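Glyoxalase-related enzyme (Fulvimarina pelagi, PDB 3BQX) is of unknown function but belongs to the glyoxalase/bleomycin resistance/dioxygenase (VOC) superfamily, whose paired βαβββ modules often form metal-dependent active sites. Local coordinates at residues I38-M43 with V47-L52; P85-L90 with R99-P104. One frame throughout, in Å; residues are numbered along the deposited sequence.

Contact 1. Residues I38-M43 with V47-L52; sequences IIFYQM and VLATWL
Strands 38-42 and 47-52 pair antiparallel as a β hairpin, tied by four backbone hydrogen bonds between I39 and T50 and between Y41 and L48. The bond from Y41 N to L48 O is 2.8 Å long.

The non-hydrogen-bonded pairs put I38, F40, Q42, V47, A49 and W51 on one face. I38 turns CG1 anti to its backbone N (chi1 -163°) and lays CD1 over one face of the W51 indole. This CH-pi contact runs 3.7 Å from I38 CD1 to the centroid of the five-membered ring. F40 presents a ring edge to A49, with CD1 3.3 Å from A49 CB. On the other face, the Y41 and L48 side chains lie alongside each other. One water joins Y41 OH, at 2.7 Å, to T50 OG1, at 2.8 Å, and so ties the two strands through their hydroxyls.

W51 NE1 is hydrogen-bonded to the E37 carboxylate. The Q42 amide is held by F139 and V137 of the second subunit, and F40 meets W129 of that subunit edge-to-face. Helix 16-26 packs on I39 and T50. In the four-stranded sheet, strand 33-34 flanks 38-42 and strand 8-13 runs parallel to 47-52.

Contact 2. Residues P85-L90 with R99-P104; sequences PLMERL and RPADAP
Segment 85-90, on helix 83-92, meets segment 99-104, on strand 96-102, through M87 alone, and M87 CA lies 8.4 Å from A101 CA. The chain turns a corner at R99. No hydrogen bond joins the two segments, and the surface buried between them is small, 105 Å² in all.

M87 is a selenomethionine whose side chain reaches from the helix to the strand. Its chain is extended at chi2 (177°) and bends at the last torsion (chi3 62°). The bend carries the methyl aside from the line of the chain. CE comes to rest against the backbone of the strand, 3.3 Å from R99 O and 3.9 Å from A101 N. The selenium meets a side chain instead: SE lies 4.0 Å from A101 CB. A101 directs its methyl toward the helix, whereas the R99 and P100 side chains leave their backbone away from it. The contact is therefore the selenomethionine end packed on a bend of main chain, with one alanine methyl beside it.

The side chain of R99 turns instead to D102, farther along its own segment. Its guanidinium approaches side-on and gives both bonds to one oxygen. R99 NE gives a nearly straight bond, 2.9 Å, to D102 OD2, which accepts it on its syn lone pair. NH2 makes a longer bond to the same OD2, at 3.3 Å and 29° out of the carboxylate plane. This grip spans four residues of the chain and helps fix the guanidinium.

The other carboxylate oxygen, D102 OD1, forms a salt bridge with R110 of strand 109-114. R99 also packs on V60 of the second subunit. The helix covers its sheet through L86, M87 and L90, which touch I123 of strand 120-125. M87 and L90 also touch V113 of strand 109-114, the strand next to 96-102.

In the fold
Contact 1 closes along the chain before contact 2 opens. Their centres are 24 Å apart, their nearest atoms about 10 Å apart, and they lie on opposite sides of the chain's centre. Contact 1 belongs to the sheet of strands 8-13, 47-52, 38-42 and 33-34. Contact 2 joins helix 83-92 to the strand outermost in this chain's second sheet, 71-76, 120-125, 109-114 and 96-102. Both sheets have strand order 1-4-3-2, consistent with the two βαβββ modules of VOC proteins. Both contacts also touch the second subunit, contact 1 more extensively (six of its residues against one). Neither contact contains an identified active-site residue.

Contact 1. Residues I38-M43 with V47-L52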
# COMPACT_ATOMS: atom_id res chain seq x y z
N ILE A 38 -11.03 13.53 2.43
CA ILE A 38 -10.54 12.16 2.51
C ILE A 38 -11.65 11.12 2.46
O ILE A 38 -12.79 11.38 2.86
CB ILE A 38 -9.71 11.97 3.81
CG1 ILE A 38 -8.85 10.71 3.74
CG2 ILE A 38 -10.64 11.91 5.01
CD1 ILE A 38 -7.78 10.65 4.86
N ILE A 39 -11.31 9.93 1.97
CA ILE A 39 -12.23 8.81 1.92
C ILE A 39 -11.50 7.58 2.45
O ILE A 39 -10.35 7.35 2.11
CB ILE A 39 -12.71 8.51 0.48
CG1 ILE A 39 -13.51 9.70 -0.06
CG2 ILE A 39 -13.57 7.25 0.48
CD1 ILE A 39 -13.96 9.54 -1.50
N PHE A 40 -12.18 6.83 3.32
CA PHE A 40 -11.61 5.61 3.88
C PHE A 40 -12.45 4.42 3.45
O PHE A 40 -13.69 4.48 3.47
CB PHE A 40 -11.62 5.60 5.42
CG PHE A 40 -10.67 6.58 6.06
CD1 PHE A 40 -9.36 6.69 5.64
CD2 PHE A 40 -11.10 7.35 7.13
CE1 PHE A 40 -8.47 7.56 6.29
CE2 PHE A 40 -10.22 8.22 7.78
CZ PHE A 40 -8.91 8.32 7.36
N TYR A 41 -11.78 3.33 3.05
CA TYR A 41 -12.46 2.10 2.68
C TYR A 41 -11.91 1.01 3.61
O TYR A 41 -10.70 0.91 3.79
CB TYR A 41 -12.12 1.69 1.23
CG TYR A 41 -12.50 2.70 0.16
CD1 TYR A 41 -13.75 2.66 -0.46
CD2 TYR A 41 -11.60 3.68 -0.23
CE1 TYR A 41 -14.09 3.59 -1.45
CE2 TYR A 41 -11.92 4.61 -1.21
CZ TYR A 41 -13.17 4.55 -1.82
OH TYR A 41 -13.49 5.49 -2.77
N GLN A 42 -12.79 0.22 4.21
CA GLN A 42 -12.32 -0.86 5.08
C GLN A 42 -11.90 -2.03 4.21
O GLN A 42 -12.71 -2.57 3.45
CB GLN A 42 -13.43 -1.30 6.05
CG GLN A 42 -12.96 -2.42 6.99
CD GLN A 42 -11.85 -1.98 7.92
OE1 GLN A 42 -12.03 -1.07 8.72
NE2 GLN A 42 -10.69 -2.62 7.81
N MSE A 43 -10.64 -2.44 4.34
CA MSE A 43 -10.12 -3.54 3.54
C MSE A 43 -9.88 -4.80 4.36
O MSE A 43 -10.35 -4.92 5.50
CB MSE A 43 -8.83 -3.10 2.85
CG MSE A 43 -8.97 -1.73 2.13
SE MSE A 43 -10.23 -1.63 0.64
CE MSE A 43 -9.15 -2.58 -0.62
N VAL A 47 -6.98 -0.30 6.31
CA VAL A 47 -7.82 0.71 5.69
C VAL A 47 -7.11 1.35 4.51
O VAL A 47 -5.90 1.61 4.57
CB VAL A 47 -8.16 1.82 6.72
CG1 VAL A 47 -9.03 2.89 6.10
CG2 VAL A 47 -8.85 1.20 7.92
N LEU A 48 -7.85 1.58 3.42
CA LEU A 48 -7.32 2.25 2.24
C LEU A 48 -7.88 3.67 2.32
O LEU A 48 -9.09 3.86 2.47
CB LEU A 48 -7.80 1.58 0.95
CG LEU A 48 -7.54 2.38 -0.34
CD1 LEU A 48 -6.05 2.44 -0.62
CD2 LEU A 48 -8.26 1.73 -1.52
N ALA A 49 -6.99 4.66 2.24
CA ALA A 49 -7.42 6.05 2.29
C ALA A 49 -6.99 6.77 1.03
O ALA A 49 -5.90 6.53 0.51
CB ALA A 49 -6.80 6.74 3.50
N THR A 50 -7.87 7.64 0.53
CA THR A 50 -7.56 8.48 -0.63
C THR A 50 -7.74 9.89 -0.09
O THR A 50 -8.86 10.33 0.19
CB THR A 50 -8.50 8.20 -1.83
OG1 THR A 50 -9.86 8.41 -1.44
CG2 THR A 50 -8.32 6.77 -2.30
N TRP A 51 -6.62 10.58 0.09
CA TRP A 51 -6.55 11.91 0.69
C TRP A 51 -6.07 12.94 -0.33
O TRP A 51 -5.13 12.67 -1.07
CB TRP A 51 -5.56 11.83 1.84
CG TRP A 51 -5.65 12.84 2.91
CD1 TRP A 51 -6.63 13.78 3.09
CD2 TRP A 51 -4.77 12.96 4.04
NE1 TRP A 51 -6.42 14.47 4.26
CE2 TRP A 51 -5.28 13.98 4.86
CE3 TRP A 51 -3.60 12.29 4.43
CZ2 TRP A 51 -4.67 14.36 6.06
CZ3 TRP A 51 -2.99 12.67 5.62
CH2 TRP A 51 -3.53 13.69 6.42
N LEU A 52 -6.69 14.12 -0.36
CA LEU A 52 -6.24 15.16 -1.28
C LEU A 52 -4.75 15.39 -1.02
O LEU A 52 -4.34 15.53 0.13
CB LEU A 52 -7.01 16.46 -1.06
CG LEU A 52 -8.48 16.43 -1.50
CD1 LEU A 52 -9.13 17.76 -1.17
CD2 LEU A 52 -8.56 16.15 -2.99
O HOH W 1 -11.61 7.37 -3.42

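Contact 2. Residues P85-L90 with R99-P104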
# COMPACT_ATOMS: atom_id res chain seq x y z
N PRO A 85 -12.79 -9.09 -17.07
CA PRO A 85 -14.01 -8.33 -16.78
C PRO A 85 -13.80 -7.19 -15.78
O PRO A 85 -14.26 -6.07 -15.99
CB PRO A 85 -14.96 -9.40 -16.24
CG PRO A 85 -14.55 -10.61 -17.00
CD PRO A 85 -13.04 -10.54 -16.93
N LEU A 86 -13.11 -7.49 -14.68
CA LEU A 86 -12.85 -6.48 -13.66
C LEU A 86 -12.05 -5.32 -14.26
O LEU A 86 -12.35 -4.16 -14.02
CB LEU A 86 -12.11 -7.09 -12.47
CG LEU A 86 -11.64 -6.12 -11.38
CD1 LEU A 86 -12.79 -5.20 -10.97
CD2 LEU A 86 -11.14 -6.91 -10.18
N MSE A 87 -11.02 -5.64 -15.04
CA MSE A 87 -10.21 -4.61 -15.66
C MSE A 87 -11.04 -3.70 -16.57
O MSE A 87 -10.82 -2.50 -16.60
CB MSE A 87 -9.06 -5.23 -16.45
CG MSE A 87 -7.93 -5.72 -15.56
SE MSE A 87 -6.53 -6.61 -16.55
CE MSE A 87 -5.95 -5.15 -17.68
N GLU A 88 -11.98 -4.29 -17.30
CA GLU A 88 -12.84 -3.51 -18.18
C GLU A 88 -13.67 -2.54 -17.35
O GLU A 88 -13.87 -1.39 -17.74
CB GLU A 88 -13.79 -4.42 -18.97
CG GLU A 88 -13.09 -5.41 -19.89
CD GLU A 88 -14.06 -6.20 -20.74
OE1 GLU A 88 -15.04 -6.75 -20.17
OE2 GLU A 88 -13.86 -6.29 -21.97
N ARG A 89 -14.15 -3.00 -16.19
CA ARG A 89 -14.95 -2.17 -15.31
C ARG A 89 -14.12 -1.02 -14.75
O ARG A 89 -14.60 0.10 -14.60
CB ARG A 89 -15.53 -3.01 -14.16
CG ARG A 89 -16.54 -4.07 -14.61
CD ARG A 89 -17.43 -4.54 -13.47
NE ARG A 89 -16.74 -5.40 -12.51
CZ ARG A 89 -16.44 -6.68 -12.74
NH1 ARG A 89 -16.76 -7.25 -13.90
NH2 ARG A 89 -15.82 -7.39 -11.81
N LEU A 90 -12.85 -1.29 -14.43
CA LEU A 90 -11.98 -0.25 -13.91
C LEU A 90 -11.73 0.82 -14.97
O LEU A 90 -11.73 2.01 -14.68
CB LEU A 90 -10.65 -0.84 -13.44
CG LEU A 90 -10.69 -1.80 -12.25
CD1 LEU A 90 -9.28 -2.29 -11.94
CD2 LEU A 90 -11.28 -1.10 -11.03
N ARG A 99 -1.53 -2.42 -19.06
CA ARG A 99 -1.13 -3.69 -19.63
C ARG A 99 -2.28 -4.68 -19.67
O ARG A 99 -2.81 -5.08 -18.64
CB ARG A 99 0.03 -4.30 -18.82
CG ARG A 99 0.46 -5.66 -19.32
CD ARG A 99 1.77 -6.12 -18.72
NE ARG A 99 2.27 -7.30 -19.41
CZ ARG A 99 3.55 -7.57 -19.62
NH1 ARG A 99 4.49 -6.74 -19.19
NH2 ARG A 99 3.90 -8.67 -20.29
N PRO A 100 -2.71 -5.08 -20.88
CA PRO A 100 -3.80 -6.04 -21.01
C PRO A 100 -3.38 -7.34 -20.33
O PRO A 100 -2.20 -7.70 -20.33
CB PRO A 100 -3.96 -6.19 -22.52
CG PRO A 100 -3.57 -4.84 -23.02
CD PRO A 100 -2.35 -4.52 -22.20
N ALA A 101 -4.34 -8.05 -19.76
CA ALA A 101 -4.06 -9.30 -19.06
C ALA A 101 -3.35 -10.35 -19.91
O ALA A 101 -3.78 -10.66 -21.02
CB ALA A 101 -5.35 -9.88 -18.49
N ASP A 102 -2.27 -10.90 -19.36
CA ASP A 102 -1.51 -11.95 -20.02
C ASP A 102 -0.81 -12.77 -18.94
O ASP A 102 -0.78 -12.36 -17.78
CB ASP A 102 -0.49 -11.38 -21.02
CG ASP A 102 0.58 -10.53 -20.35
OD1 ASP A 102 1.25 -11.02 -19.42
OD2 ASP A 102 0.75 -9.37 -20.77
N ALA A 103 -0.26 -13.92 -19.32
CA ALA A 103 0.40 -14.79 -18.36
C ALA A 103 1.80 -14.30 -17.98
O ALA A 103 2.69 -14.21 -18.82
CB ALA A 103 0.48 -16.21 -18.91
N PRO A 104 2.01 -13.98 -16.69
CA PRO A 104 3.31 -13.51 -16.22
C PRO A 104 4.22 -14.72 -16.05
O PRO A 104 3.76 -15.86 -16.08
CB PRO A 104 2.97 -12.87 -14.88
CG PRO A 104 1.90 -13.78 -14.37
CD PRO A 104 1.02 -13.98 -15.59